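Local coordinates for SnoaL-like domain-containing protein (Silicibacter pomeroyi, PDB 3FLJ), which is of unknown function but has the cystatin-like fold of the SnoaL-like family, whose cone-shaped domains often enclose a ligand pocket, at residues A44-M50 and L116-V122. Sequence-based numbering, arbitrary orientation.
Sequences AEDVRFM and LIQDFEV
Q118, bent at chi2 (63°), brings NE2 to D46 OD1 at 2.7 Å in a nearly straight bond (173°), meeting that oxygen from above the carboxylate plane. The contact is a parallel strand pairing, 47-50 beside 117-125, in the curved mixed sheet of the cystatin-like fold. A type I turn from A44 to V47 leads into the first strand. R48 N bonds to Q118 O and M50 N to F120 O; F120 N and V122 N return bonds to R48 O and M50 O. Q118 and D119 form a classic beta bulge opposite T110 on strand 101-111. R48 and D119 form a salt bridge, with planes 61° apart. R48 NE to D119 OD1 and R48 NH2 to D119 OD2 are both weak as hydrogen bonds, because their angles are poor. On the other face the F49 ring turns its edge to the face of F120, centroids 5.5 Å apart. F49 packs on helix 61-74 and F120 on M27 of helix 22-31; F120 also lies near an unidentified bound molecule. On the R48 face M50 CB meets E121 CG at 3.9 Å, and the E121 carboxylate forms salt bridges to R125 and R81 of the second subunit. At the turn, A44 N bonds to I117 O at 2.8 Å.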
loop_
_atom_site.group_PDB
_atom_site.type_symbol
_atom_site.label_atom_id
_atom_site.label_comp_id
_atom_site.label_asym_id
_atom_site.label_seq_id
_atom_site.Cartn_x
_atom_site.Cartn_y
_atom_site.Cartn_z
ATOM N N ALA A 44 -15.491 8.427 -11.429
ATOM C CA ALA A 44 -16.787 9.009 -11.051
ATOM C C ALA A 44 -16.648 10.545 -11.120
ATOM O O ALA A 44 -15.532 11.093 -10.941
ATOM C CB ALA A 44 -17.205 8.561 -9.643
ATOM N N GLU A 45 -17.763 11.231 -11.400
ATOM C CA GLU A 45 -17.766 12.704 -11.512
ATOM C C GLU A 45 -17.130 13.391 -10.287
ATOM O O GLU A 45 -16.354 14.340 -10.451
ATOM C CB GLU A 45 -19.183 13.225 -11.781
ATOM C CG GLU A 45 -19.253 14.705 -12.153
ATOM C CD GLU A 45 -20.593 15.124 -12.754
ATOM O OE1 GLU A 45 -21.174 14.366 -13.571
ATOM O OE2 GLU A 45 -21.050 16.242 -12.433
ATOM N N ASP A 46 -17.410 12.853 -9.091
ATOM C CA ASP A 46 -16.901 13.334 -7.795
ATOM C C ASP A 46 -15.842 12.384 -7.179
ATOM O O ASP A 46 -15.766 12.240 -5.944
ATOM C CB ASP A 46 -18.096 13.568 -6.833
ATOM C CG ASP A 46 -18.948 12.293 -6.564
ATOM O OD1 ASP A 46 -18.698 11.204 -7.158
ATOM O OD2 ASP A 46 -19.909 12.410 -5.766
ATOM N N VAL A 47 -15.032 11.741 -8.041
ATOM C CA VAL A 47 -13.961 10.820 -7.606
ATOM C C VAL A 47 -13.004 11.507 -6.610
ATOM O O VAL A 47 -12.717 12.689 -6.765
ATOM C CB VAL A 47 -13.124 10.249 -8.811
ATOM C CG1 VAL A 47 -12.457 11.378 -9.630
ATOM C CG2 VAL A 47 -12.076 9.208 -8.331
ATOM N N ARG A 48 -12.586 10.764 -5.590
ATOM C CA ARG A 48 -11.649 11.212 -4.562
ATOM C C ARG A 48 -10.335 10.470 -4.788
ATOM O O ARG A 48 -10.329 9.238 -4.797
ATOM C CB ARG A 48 -12.212 10.904 -3.184
ATOM C CG ARG A 48 -13.448 11.719 -2.863
ATOM C CD ARG A 48 -14.076 11.370 -1.528
ATOM N NE ARG A 48 -14.761 10.062 -1.484
ATOM C CZ ARG A 48 -15.951 9.751 -2.048
ATOM N NH1 ARG A 48 -16.669 10.628 -2.755
ATOM N NH2 ARG A 48 -16.443 8.520 -1.892
ATOM N N PHE A 49 -9.251 11.216 -5.031
ATOM C CA PHE A 49 -7.899 10.662 -5.202
ATOM C C PHE A 49 -7.052 11.076 -3.991
ATOM O O PHE A 49 -6.945 12.267 -3.713
ATOM C CB PHE A 49 -7.252 11.101 -6.507
ATOM C CG PHE A 49 -5.826 10.639 -6.649
ATOM C CD1 PHE A 49 -5.541 9.286 -6.886
ATOM C CD2 PHE A 49 -4.765 11.540 -6.510
ATOM C CE1 PHE A 49 -4.211 8.829 -6.995
ATOM C CE2 PHE A 49 -3.421 11.106 -6.610
ATOM C CZ PHE A 49 -3.139 9.746 -6.859
HETATM N N MSE A 50 -6.468 10.082 -3.314
HETATM C CA MSE A 50 -5.629 10.275 -2.127
HETATM C C MSE A 50 -4.207 9.777 -2.449
HETATM O O MSE A 50 -3.975 8.562 -2.512
HETATM C CB MSE A 50 -6.261 9.523 -0.967
HETATM C CG MSE A 50 -7.505 10.213 -0.414
HETATM SE SE MSE A 50 -8.712 8.952 0.396
HETATM C CE MSE A 50 -9.454 8.152 -1.268
ATOM N N LEU A 116 -17.824 2.938 -11.937
ATOM C CA LEU A 116 -16.749 3.932 -12.079
ATOM C C LEU A 116 -15.961 4.021 -10.772
ATOM O O LEU A 116 -16.469 3.650 -9.702
ATOM C CB LEU A 116 -17.327 5.303 -12.467
ATOM C CG LEU A 116 -18.118 5.359 -13.783
ATOM C CD1 LEU A 116 -18.744 6.739 -14.012
ATOM C CD2 LEU A 116 -17.269 4.962 -14.990
ATOM N N ILE A 117 -14.729 4.529 -10.867
ATOM C CA ILE A 117 -13.836 4.672 -9.720
ATOM C C ILE A 117 -14.326 5.842 -8.854
ATOM O O ILE A 117 -14.313 6.989 -9.308
ATOM C CB ILE A 117 -12.351 4.885 -10.155
ATOM C CG1 ILE A 117 -11.857 3.673 -10.980
ATOM C CG2 ILE A 117 -11.457 5.107 -8.932
ATOM C CD1 ILE A 117 -10.464 3.831 -11.571
ATOM N N GLN A 118 -14.761 5.526 -7.626
ATOM C CA GLN A 118 -15.275 6.507 -6.658
ATOM C C GLN A 118 -14.158 6.980 -5.718
ATOM O O GLN A 118 -14.076 8.167 -5.442
ATOM C CB GLN A 118 -16.437 5.915 -5.850
ATOM C CG GLN A 118 -17.224 6.928 -4.991
ATOM C CD GLN A 118 -17.928 8.015 -5.823
ATOM O OE1 GLN A 118 -18.950 7.760 -6.469
ATOM N NE2 GLN A 118 -17.379 9.232 -5.796
ATOM N N ASP A 119 -13.372 6.040 -5.187
ATOM C CA ASP A 119 -12.212 6.325 -4.312
ATOM C C ASP A 119 -10.991 5.619 -4.878
ATOM O O ASP A 119 -11.079 4.444 -5.224
ATOM C CB ASP A 119 -12.445 5.835 -2.894
ATOM C CG ASP A 119 -13.587 6.546 -2.220
ATOM O OD1 ASP A 119 -13.429 7.736 -1.916
ATOM O OD2 ASP A 119 -14.617 5.902 -1.974
ATOM N N PHE A 120 -9.874 6.344 -4.943
ATOM C CA PHE A 120 -8.594 5.886 -5.500
ATOM C C PHE A 120 -7.545 6.388 -4.490
ATOM O O PHE A 120 -7.223 7.579 -4.467
ATOM C CB PHE A 120 -8.438 6.522 -6.895
ATOM C CG PHE A 120 -7.352 5.919 -7.779
ATOM C CD1 PHE A 120 -6.104 5.481 -7.286
ATOM C CD2 PHE A 120 -7.553 5.890 -9.171
ATOM C CE1 PHE A 120 -5.128 4.960 -8.151
ATOM C CE2 PHE A 120 -6.569 5.370 -10.042
ATOM C CZ PHE A 120 -5.352 4.911 -9.522
ATOM N N GLU A 121 -7.045 5.480 -3.649
ATOM C CA GLU A 121 -6.078 5.788 -2.592
ATOM C C GLU A 121 -4.786 5.020 -2.858
ATOM O O GLU A 121 -4.833 3.801 -3.039
ATOM C CB GLU A 121 -6.693 5.413 -1.251
ATOM C CG GLU A 121 -5.843 5.773 -0.033
ATOM C CD GLU A 121 -6.637 5.714 1.252
ATOM O OE1 GLU A 121 -7.631 4.968 1.324
ATOM O OE2 GLU A 121 -6.278 6.428 2.195
ATOM N N VAL A 122 -3.647 5.728 -2.878
ATOM C CA VAL A 122 -2.350 5.128 -3.212
ATOM C C VAL A 122 -1.438 5.049 -1.988
ATOM O O VAL A 122 -1.211 6.056 -1.314
ATOM C CB VAL A 122 -1.652 5.881 -4.356
ATOM C CG1 VAL A 122 -0.271 5.227 -4.711
ATOM C CG2 VAL A 122 -2.541 5.936 -5.591
#